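Local coordinates for dTDP-glucose 4,6-dehydratase (Klebsiella pneumoniae, PDB 5U4Q), which binds NAD and probably catalyses the dehydration of dTDP-glucose to its 4-keto-6-deoxy form, at residues P140-T143 with E144-V147; K325-V328 with D329-K332; E270-D273 with Y274-L278. All blocks are in the same frame, centred on the assembly; numbering follows the deposited sequence.

Along the chain the order is interaction 1, then interaction 3, then interaction 2. They run in series, with no nesting and no crossing, and each joins residues only a few positions apart. Interaction 1 (140-147) closes a tight turn in the loop between strand 123-129, part of the parallel Rossmann sheet, and helix 153-172. Interaction 3 (270-278) forms the opening turns of helix 271-282, and interaction 2 (325-332) lies within helix 320-334 near the C terminus. Helices 271-282 and 320-334 pack together: Val328 CG2 lies 3.7 Å from Leu278 CD2. Interaction 1 stands apart, its nearest atoms about 15 Å from interaction 3 and about 24 Å from interaction 2.

Interaction 1: residues P140-T143 with E144-V147; sequences PFST and EDSV
The carboxylate of Asp145 is met on one face by the backbone N-H of Ser142: OD2 accepts it from 62° above the carboxylate plane, with Ser142 N and Asp145 OD2 2.9 Å apart and the bond nearly straight at 170°. The other oxygen, OD1, has Ser142 CB at 3.7 Å and forms a salt bridge with Lys138; with the Ser142 N-H on OD2 as well, the group is gripped at both oxygens, which should limit its rotation. Asp145 reaches back because CG stands beside its own backbone N (chi1 -57°), folding the acid over the turn. The ring of Phe141, by contrast, turns to the rest of the chain and stacks with Tyr133. From Ser142 to Asp145 the backbone makes a type I beta turn, closed by Asp145 N donating to Ser142 O over 2.9 Å. An ST turn is laid over it: Ser142 OG accepts the N-H of Glu144, with Ser142 OG and Glu144 N 3.0 Å apart. That hydroxyl also rests against the aliphatic base of Glu144, CB being 3.4 Å from Ser142 OG. One water bridges the exit of the turn, donating to both Thr143 O and Asp145 O at 2.7 Å each. Thr143 and Val147 lean on Arg180 of strand 176-185, while Ser146 packs on Val246 of the second subunit.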
ATOM      1  N   PRO A 140      14.287  19.299  -5.987  1.00 24.27           N
ATOM      2  CA  PRO A 140      13.979  18.050  -6.694  1.00 23.29           C
ATOM      3  C   PRO A 140      13.315  17.013  -5.799  1.00 21.39           C
ATOM      4  O   PRO A 140      13.483  17.056  -4.608  1.00 21.78           O
ATOM      5  CB  PRO A 140      15.366  17.522  -7.040  1.00 24.52           C
ATOM      6  CG  PRO A 140      16.198  17.961  -5.894  1.00 24.27           C
ATOM      7  CD  PRO A 140      15.704  19.360  -5.597  1.00 24.85           C
ATOM      8  N   PHE A 141      12.582  16.075  -6.390  1.00 20.61           N
ATOM      9  CA  PHE A 141      12.032  14.973  -5.618  1.00 21.08           C
ATOM     10  C   PHE A 141      13.185  14.114  -5.101  1.00 20.26           C
ATOM     11  O   PHE A 141      14.013  13.649  -5.890  1.00 19.99           O
ATOM     12  CB  PHE A 141      11.092  14.094  -6.471  1.00 22.32           C
ATOM     13  CG  PHE A 141       9.783  14.738  -6.849  1.00 24.15           C
ATOM     14  CD1 PHE A 141       9.083  15.568  -5.960  1.00 24.33           C
ATOM     15  CD2 PHE A 141       9.192  14.436  -8.067  1.00 27.07           C
ATOM     16  CE1 PHE A 141       7.852  16.131  -6.322  1.00 25.99           C
ATOM     17  CE2 PHE A 141       7.962  14.969  -8.418  1.00 28.75           C
ATOM     18  CZ  PHE A 141       7.288  15.816  -7.545  1.00 25.75           C
ATOM     19  N   SER A 142      13.221  13.883  -3.789  1.00 18.26           N
ATOM     20  CA  SER A 142      14.269  13.125  -3.159  1.00 18.84           C
ATOM     21  C   SER A 142      13.679  11.983  -2.343  1.00 17.85           C
ATOM     22  O   SER A 142      12.571  12.105  -1.791  1.00 18.38           O
ATOM     23  CB  SER A 142      15.042  14.061  -2.195  1.00 19.12           C
ATOM     24  OG  SER A 142      15.837  13.359  -1.246  1.00 20.95           O
ATOM     25  N   THR A 143      14.406  10.877  -2.243  1.00 16.81           N
ATOM     26  CA  THR A 143      13.949   9.797  -1.387  1.00 16.75           C
ATOM     27  C   THR A 143      13.929  10.176   0.115  1.00 18.06           C
ATOM     28  O   THR A 143      13.449   9.406   0.961  1.00 18.88           O
ATOM     29  CB  THR A 143      14.794   8.548  -1.570  1.00 15.66           C
ATOM     30  OG1 THR A 143      16.162   8.866  -1.365  1.00 16.95           O
ATOM     31  CG2 THR A 143      14.586   7.943  -2.954  1.00 17.35           C
ATOM     32  N   GLU A 144      14.460  11.344   0.462  1.00 18.99           N
ATOM     33  CA  GLU A 144      14.326  11.831   1.837  1.00 20.92           C
ATOM     34  C   GLU A 144      12.915  12.413   2.096  1.00 21.71           C
ATOM     35  O   GLU A 144      12.543  12.610   3.263  1.00 21.14           O
ATOM     36  CB  GLU A 144      15.339  12.950   2.108  1.00 24.80           C
ATOM     37  CG  GLU A 144      16.774  12.499   2.093  1.00 27.30           C
ATOM     38  CD  GLU A 144      17.744  13.659   2.116  1.00 34.01           C
ATOM     39  OE1 GLU A 144      17.315  14.804   2.366  1.00 43.50           O
ATOM     40  OE2 GLU A 144      18.944  13.419   1.871  1.00 42.99           O
ATOM     41  N   ASP A 145      12.159  12.685   1.024  1.00 18.53           N
ATOM     42  CA  ASP A 145      10.852  13.343   1.088  1.00 19.42           C
ATOM     43  C   ASP A 145       9.748  12.414   1.564  1.00 22.49           C
ATOM     44  O   ASP A 145       9.842  11.193   1.411  1.00 20.81           O
ATOM     45  CB  ASP A 145      10.427  13.915  -0.263  1.00 22.35           C
ATOM     46  CG  ASP A 145      11.434  14.913  -0.845  1.00 21.58           C
ATOM     47  OD1 ASP A 145      12.323  15.391  -0.100  1.00 23.75           O
ATOM     48  OD2 ASP A 145      11.319  15.198  -2.063  1.00 24.23           O
ATOM     49  N   SER A 146       8.700  13.004   2.141  1.00 22.95           N
ATOM     50  CA  SER A 146       7.551  12.216   2.554  1.00 22.47           C
ATOM     51  C   SER A 146       6.826  11.772   1.302  1.00 22.67           C
ATOM     52  O   SER A 146       6.841  12.451   0.271  1.00 24.23           O
ATOM     53  CB  SER A 146       6.627  13.020   3.474  1.00 26.43           C
ATOM     54  OG  SER A 146       6.055  14.108   2.795  1.00 28.71           O
ATOM     55  N   VAL A 147       6.239  10.582   1.372  1.00 21.02           N
ATOM     56  CA  VAL A 147       5.513   9.989   0.260  1.00 20.23           C
ATOM     57  C   VAL A 147       4.244   9.346   0.847  1.00 20.56           C
ATOM     58  O   VAL A 147       3.989   8.158   0.685  1.00 22.73           O
ATOM     59  CB  VAL A 147       6.420   8.987  -0.504  1.00 23.18           C
ATOM     60  CG1 VAL A 147       7.468   9.745  -1.308  1.00 23.89           C
ATOM     61  CG2 VAL A 147       7.123   8.035   0.442  1.00 21.89           C
TER
HETATM   62  O   HOH W   1      10.825   8.919   0.307  1.00 17.97           O

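Interaction 2: residues K325-V328 with D329-K332; sequences KNFV and DWYK
Phe327 brings the CE1-CZ side of its ring against the six-membered ring of Trp330, one turn further along the helix. CE1 of Phe327 lies 3.8 Å from CE3 of Trp330, and the planes stand at 56°, so the two rings meet obliquely. The same ring reaches Tyr331, whose side chain runs alongside it in the same direction, with Phe327 CZ 3.9 Å from Tyr331 CD2. Phe327 has CG anti to the backbone N (chi1 178°), which carries the ring along the helix toward Trp330 and Tyr331. This is regular alpha helix, part of 320-334: Tyr331 N donates to Phe327 O over 2.9 Å, and Lys332 N to Val328 O, also over 2.9 Å. The aromatic face is buried, Phe327 and Tyr331 lying on helix 194-203 while Trp330 also meets the rings of Trp188, Phe196 and Tyr334. Val328 faces helix 271-282, yet its CG1 also carries the extended chain of Lys332, whose CE is 3.9 Å from Val328 CG1. On the exposed side a water donates to Asn326 O at 2.8 Å and to Asp329 OD2 at 2.7 Å, tying the carboxylate to the backbone one turn earlier.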
ATOM      1  N   LYS A 325      17.039   8.316 -32.258  1.00 14.66           N
ATOM      2  CA  LYS A 325      17.456   7.569 -33.456  1.00 15.46           C
ATOM      3  C   LYS A 325      17.376   6.051 -33.202  1.00 14.31           C
ATOM      4  O   LYS A 325      16.915   5.296 -34.071  1.00 15.58           O
ATOM      5  CB  LYS A 325      18.858   7.967 -33.908  1.00 18.14           C
ATOM      6  CG  LYS A 325      18.947   9.378 -34.492  1.00 20.49           C
ATOM      7  CD  LYS A 325      20.403   9.758 -34.710  1.00 23.95           C
ATOM      8  CE  LYS A 325      20.545  11.198 -35.180  1.00 26.15           C
ATOM      9  NZ  LYS A 325      20.318  11.252 -36.642  1.00 30.92           N
ATOM     10  N   ASN A 326      17.793   5.615 -32.014  1.00 14.26           N
ATOM     11  CA  ASN A 326      17.742   4.184 -31.668  1.00 14.22           C
ATOM     12  C   ASN A 326      16.303   3.679 -31.676  1.00 13.75           C
ATOM     13  O   ASN A 326      15.982   2.593 -32.211  1.00 14.75           O
ATOM     14  CB  ASN A 326      18.379   3.929 -30.299  1.00 14.99           C
ATOM     15  CG  ASN A 326      19.886   4.171 -30.288  1.00 17.70           C
ATOM     16  OD1 ASN A 326      20.518   4.276 -31.337  1.00 20.37           O
ATOM     17  ND2 ASN A 326      20.453   4.288 -29.108  1.00 21.46           N
ATOM     18  N   PHE A 327      15.403   4.479 -31.112  1.00 13.49           N
ATOM     19  CA  PHE A 327      14.020   4.107 -31.080  1.00 13.93           C
ATOM     20  C   PHE A 327      13.442   3.956 -32.483  1.00 13.83           C
ATOM     21  O   PHE A 327      12.768   2.981 -32.801  1.00 15.46           O
ATOM     22  CB  PHE A 327      13.148   5.088 -30.275  1.00 14.69           C
ATOM     23  CG  PHE A 327      11.721   4.708 -30.306  1.00 14.38           C
ATOM     24  CD1 PHE A 327      11.270   3.671 -29.492  1.00 15.09           C
ATOM     25  CD2 PHE A 327      10.835   5.248 -31.221  1.00 16.01           C
ATOM     26  CE1 PHE A 327       9.980   3.201 -29.571  1.00 15.50           C
ATOM     27  CE2 PHE A 327       9.535   4.781 -31.296  1.00 16.34           C
ATOM     28  CZ  PHE A 327       9.109   3.757 -30.478  1.00 15.65           C
ATOM     29  N   VAL A 328      13.695   4.959 -33.316  1.00 15.00           N
ATOM     30  CA  VAL A 328      13.115   4.974 -34.670  1.00 15.08           C
ATOM     31  C   VAL A 328      13.657   3.825 -35.522  1.00 14.29           C
ATOM     32  O   VAL A 328      12.906   3.197 -36.255  1.00 16.23           O
ATOM     33  CB  VAL A 328      13.276   6.350 -35.320  1.00 14.74           C
ATOM     34  CG1 VAL A 328      12.928   6.307 -36.815  1.00 16.49           C
ATOM     35  CG2 VAL A 328      12.392   7.353 -34.594  1.00 16.57           C
ATOM     36  N   ASP A 329      14.941   3.541 -35.379  1.00 15.13           N
ATOM     37  CA  ASP A 329      15.553   2.382 -36.054  1.00 14.86           C
ATOM     38  C   ASP A 329      14.823   1.099 -35.681  1.00 16.66           C
ATOM     39  O   ASP A 329      14.468   0.299 -36.543  1.00 17.80           O
ATOM     40  CB  ASP A 329      17.027   2.296 -35.696  1.00 16.74           C
ATOM     41  CG  ASP A 329      17.676   1.017 -36.169  1.00 19.24           C
ATOM     42  OD1 ASP A 329      17.914   0.843 -37.386  1.00 21.69           O
ATOM     43  OD2 ASP A 329      17.977   0.158 -35.325  1.00 22.39           O
ATOM     44  N   TRP A 330      14.535   0.931 -34.390  1.00 14.76           N
ATOM     45  CA  TRP A 330      13.786  -0.238 -33.949  1.00 15.45           C
ATOM     46  C   TRP A 330      12.369  -0.241 -34.526  1.00 15.59           C
ATOM     47  O   TRP A 330      11.914  -1.230 -35.102  1.00 16.68           O
ATOM     48  CB  TRP A 330      13.706  -0.330 -32.400  1.00 14.98           C
ATOM     49  CG  TRP A 330      12.740  -1.384 -32.025  1.00 15.20           C
ATOM     50  CD1 TRP A 330      12.944  -2.708 -32.097  1.00 15.35           C
ATOM     51  CD2 TRP A 330      11.361  -1.213 -31.649  1.00 14.53           C
ATOM     52  NE1 TRP A 330      11.799  -3.383 -31.801  1.00 16.19           N
ATOM     53  CE2 TRP A 330      10.804  -2.496 -31.524  1.00 14.40           C
ATOM     54  CE3 TRP A 330      10.550  -0.100 -31.387  1.00 13.25           C
ATOM     55  CZ2 TRP A 330       9.489  -2.699 -31.141  1.00 15.09           C
ATOM     56  CZ3 TRP A 330       9.252  -0.300 -31.039  1.00 15.39           C
ATOM     57  CH2 TRP A 330       8.728  -1.594 -30.893  1.00 15.49           C
ATOM     58  N   TYR A 331      11.671   0.872 -34.379  1.00 14.88           N
ATOM     59  CA  TYR A 331      10.267   0.965 -34.777  1.00 15.39           C
ATOM     60  C   TYR A 331      10.081   0.649 -36.283  1.00 15.81           C
ATOM     61  O   TYR A 331       9.206  -0.123 -36.650  1.00 17.29           O
ATOM     62  CB  TYR A 331       9.677   2.343 -34.450  1.00 16.38           C
ATOM     63  CG  TYR A 331       8.206   2.478 -34.709  1.00 17.08           C
ATOM     64  CD1 TYR A 331       7.720   2.771 -35.985  1.00 18.95           C
ATOM     65  CD2 TYR A 331       7.292   2.344 -33.680  1.00 18.12           C
ATOM     66  CE1 TYR A 331       6.355   2.882 -36.213  1.00 21.10           C
ATOM     67  CE2 TYR A 331       5.922   2.450 -33.903  1.00 20.14           C
ATOM     68  CZ  TYR A 331       5.468   2.703 -35.175  1.00 21.64           C
ATOM     69  OH  TYR A 331       4.111   2.814 -35.364  1.00 25.07           O
ATOM     70  N   LYS A 332      10.915   1.258 -37.113  1.00 17.48           N
ATOM     71  CA  LYS A 332      10.775   1.085 -38.571  1.00 19.98           C
ATOM     72  C   LYS A 332      10.970  -0.339 -38.993  1.00 21.05           C
ATOM     73  O   LYS A 332      10.243  -0.845 -39.877  1.00 24.36           O
ATOM     74  CB  LYS A 332      11.755   1.973 -39.331  1.00 20.44           C
ATOM     75  CG  LYS A 332      11.388   3.441 -39.342  1.00 20.90           C
ATOM     76  CD  LYS A 332      12.293   4.188 -40.316  1.00 22.16           C
ATOM     77  CE  LYS A 332      11.867   5.606 -40.529  1.00 23.82           C
ATOM     78  NZ  LYS A 332      12.655   6.211 -41.664  1.00 21.96           N
TER
HETATM   79  O   HOH W   2      17.768   0.507 -32.655  1.00 20.61           O

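Interaction 3: residues E270-D273 with Y274-L278; sequences ELMD and YITAL
Glu270, near the start of the helix, has its carbonyl oxygen taken by Asp273 N; the same oxygen lies near Tyr274, Glu270 O being 3.8 Å from Tyr274 CD2. Its carboxylate turns elsewhere, to a salt bridge with Lys217. Leu271 follows with CG anti to the backbone N (chi1 179°), which brings CD1 to Ile275. The two CD1 atoms, of Leu271 and Ile275, are 3.2 Å apart, unusually close for two methyl carbons, so the exact spacing is doubtful. Leu271 also packs on Phe198 of helix 194-203, as Tyr274 does on Leu195. Leu271 O accepts the N-H of Ile275 over 3.2 Å, in the carbonyl plane, and more weakly that of Tyr274, near whose ring edge it lies. Met272, carried as selenomethionine, bends at chi2 and chi3; its side chain crosses that of Thr276 at about a right angle, and SE lies 4.2 Å from Ile275 CB. Met272 O takes the backbone N-H of Thr276 over 2.9 Å, and Thr276 OG1 lies 2.9 Å from Met272 O. Asp273 accepts twice: its carbonyl oxygen receives Ala277 N at 3.1 Å, while OD2 receives Glu270 N at 3.2 Å from 58° above the carboxylate plane. That bond holds the Asp273 carboxylate at the N-terminal end of helix 271-282, where the helix dipole would probably favour its negative charge.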
ATOM      1  N   GLU A 270      13.874  19.245 -22.550  1.00 33.87           N
ATOM      2  CA  GLU A 270      12.439  19.439 -22.387  1.00 29.90           C
ATOM      3  C   GLU A 270      11.669  18.624 -23.413  1.00 27.13           C
ATOM      4  O   GLU A 270      12.227  18.205 -24.412  1.00 25.02           O
ATOM      5  CB  GLU A 270      12.134  20.930 -22.578  1.00 32.52           C
ATOM      6  CG  GLU A 270      12.783  21.779 -21.489  1.00 35.12           C
ATOM      7  CD  GLU A 270      12.940  23.257 -21.827  1.00 39.52           C
ATOM      8  OE1 GLU A 270      12.774  23.652 -22.996  1.00 42.28           O
ATOM      9  OE2 GLU A 270      13.276  24.023 -20.903  1.00 43.57           O
ATOM     10  N   LEU A 271      10.381  18.439 -23.169  1.00 26.59           N
ATOM     11  CA  LEU A 271       9.502  17.637 -24.037  1.00 29.07           C
ATOM     12  C   LEU A 271       9.647  17.972 -25.531  1.00 24.20           C
ATOM     13  O   LEU A 271       9.753  17.073 -26.389  1.00 22.32           O
ATOM     14  CB  LEU A 271       8.052  17.800 -23.549  1.00 33.33           C
ATOM     15  CG  LEU A 271       6.830  17.148 -24.203  1.00 39.01           C
ATOM     16  CD1 LEU A 271       6.257  17.986 -25.330  1.00 40.48           C
ATOM     17  CD2 LEU A 271       7.116  15.728 -24.649  1.00 39.78           C
HETATM   18  N   MSE A 272       9.688  19.256 -25.865  1.00 23.27           N
HETATM   19  CA  MSE A 272       9.800  19.643 -27.265  1.00 23.10           C
HETATM   20  C   MSE A 272      11.077  19.136 -27.897  1.00 21.70           C
HETATM   21  O   MSE A 272      11.105  18.926 -29.076  1.00 24.51           O
HETATM   22  CB  MSE A 272       9.670  21.170 -27.451  1.00 26.37           C
HETATM   23  CG  MSE A 272       9.525  21.605 -28.919  1.00 25.65           C
HETATM   24 SE   MSE A 272       7.929  20.954 -29.855  1.00 29.03          SE
HETATM   25  CE  MSE A 272       6.665  21.935 -28.721  1.00 28.16           C
ATOM     26  N   ASP A 273      12.147  18.921 -27.130  1.00 22.34           N
ATOM     27  CA  ASP A 273      13.402  18.400 -27.727  1.00 23.82           C
ATOM     28  C   ASP A 273      13.179  16.982 -28.285  1.00 21.37           C
ATOM     29  O   ASP A 273      13.721  16.631 -29.345  1.00 21.48           O
ATOM     30  CB  ASP A 273      14.556  18.363 -26.716  1.00 27.46           C
ATOM     31  CG  ASP A 273      14.995  19.753 -26.242  1.00 34.17           C
ATOM     32  OD1 ASP A 273      14.747  20.747 -26.945  1.00 39.39           O
ATOM     33  OD2 ASP A 273      15.621  19.835 -25.168  1.00 45.58           O
ATOM     34  N   TYR A 274      12.385  16.175 -27.577  1.00 21.78           N
ATOM     35  CA  TYR A 274      12.074  14.817 -28.050  1.00 20.34           C
ATOM     36  C   TYR A 274      11.163  14.847 -29.262  1.00 20.73           C
ATOM     37  O   TYR A 274      11.368  14.098 -30.199  1.00 19.50           O
ATOM     38  CB  TYR A 274      11.406  13.981 -26.953  1.00 20.52           C
ATOM     39  CG  TYR A 274      12.311  13.683 -25.808  1.00 22.15           C
ATOM     40  CD1 TYR A 274      13.211  12.630 -25.873  1.00 24.05           C
ATOM     41  CD2 TYR A 274      12.275  14.441 -24.660  1.00 26.71           C
ATOM     42  CE1 TYR A 274      14.065  12.352 -24.815  1.00 24.62           C
ATOM     43  CE2 TYR A 274      13.134  14.177 -23.590  1.00 26.31           C
ATOM     44  CZ  TYR A 274      14.011  13.121 -23.673  1.00 24.15           C
ATOM     45  OH  TYR A 274      14.865  12.862 -22.625  1.00 26.51           O
ATOM     46  N   ILE A 275      10.144  15.712 -29.237  1.00 20.60           N
ATOM     47  CA  ILE A 275       9.222  15.807 -30.370  1.00 22.43           C
ATOM     48  C   ILE A 275       9.967  16.269 -31.618  1.00 20.26           C
ATOM     49  O   ILE A 275       9.811  15.687 -32.676  1.00 22.48           O
ATOM     50  CB  ILE A 275       8.046  16.746 -30.052  1.00 23.28           C
ATOM     51  CG1 ILE A 275       7.267  16.185 -28.861  1.00 25.37           C
ATOM     52  CG2 ILE A 275       7.131  16.895 -31.271  1.00 25.21           C
ATOM     53  CD1 ILE A 275       6.105  17.047 -28.435  1.00 29.13           C
ATOM     54  N   THR A 276      10.783  17.314 -31.487  1.00 21.38           N
ATOM     55  CA  THR A 276      11.518  17.821 -32.640  1.00 22.71           C
ATOM     56  C   THR A 276      12.428  16.751 -33.231  1.00 21.34           C
ATOM     57  O   THR A 276      12.497  16.571 -34.465  1.00 21.31           O
ATOM     58  CB  THR A 276      12.351  19.056 -32.259  1.00 24.60           C
ATOM     59  OG1 THR A 276      11.470  20.071 -31.750  1.00 26.17           O
ATOM     60  CG2 THR A 276      13.117  19.580 -33.455  1.00 27.44           C
ATOM     61  N   ALA A 277      13.122  16.027 -32.352  1.00 21.04           N
ATOM     62  CA  ALA A 277      14.009  14.958 -32.804  1.00 20.16           C
ATOM     63  C   ALA A 277      13.230  13.838 -33.515  1.00 19.55           C
ATOM     64  O   ALA A 277      13.708  13.273 -34.491  1.00 20.61           O
ATOM     65  CB  ALA A 277      14.808  14.395 -31.642  1.00 20.87           C
ATOM     66  N   LEU A 278      12.069  13.467 -32.970  1.00 20.23           N
ATOM     67  CA  LEU A 278      11.223  12.460 -33.633  1.00 20.48           C
ATOM     68  C   LEU A 278      10.757  12.930 -34.989  1.00 22.08           C
ATOM     69  O   LEU A 278      10.742  12.159 -35.948  1.00 20.71           O
ATOM     70  CB  LEU A 278       9.987  12.109 -32.810  1.00 23.60           C
ATOM     71  CG  LEU A 278      10.077  10.993 -31.804  1.00 24.93           C
ATOM     72  CD1 LEU A 278       8.755  10.917 -31.067  1.00 25.95           C
ATOM     73  CD2 LEU A 278      10.384   9.654 -32.476  1.00 22.42           C
TER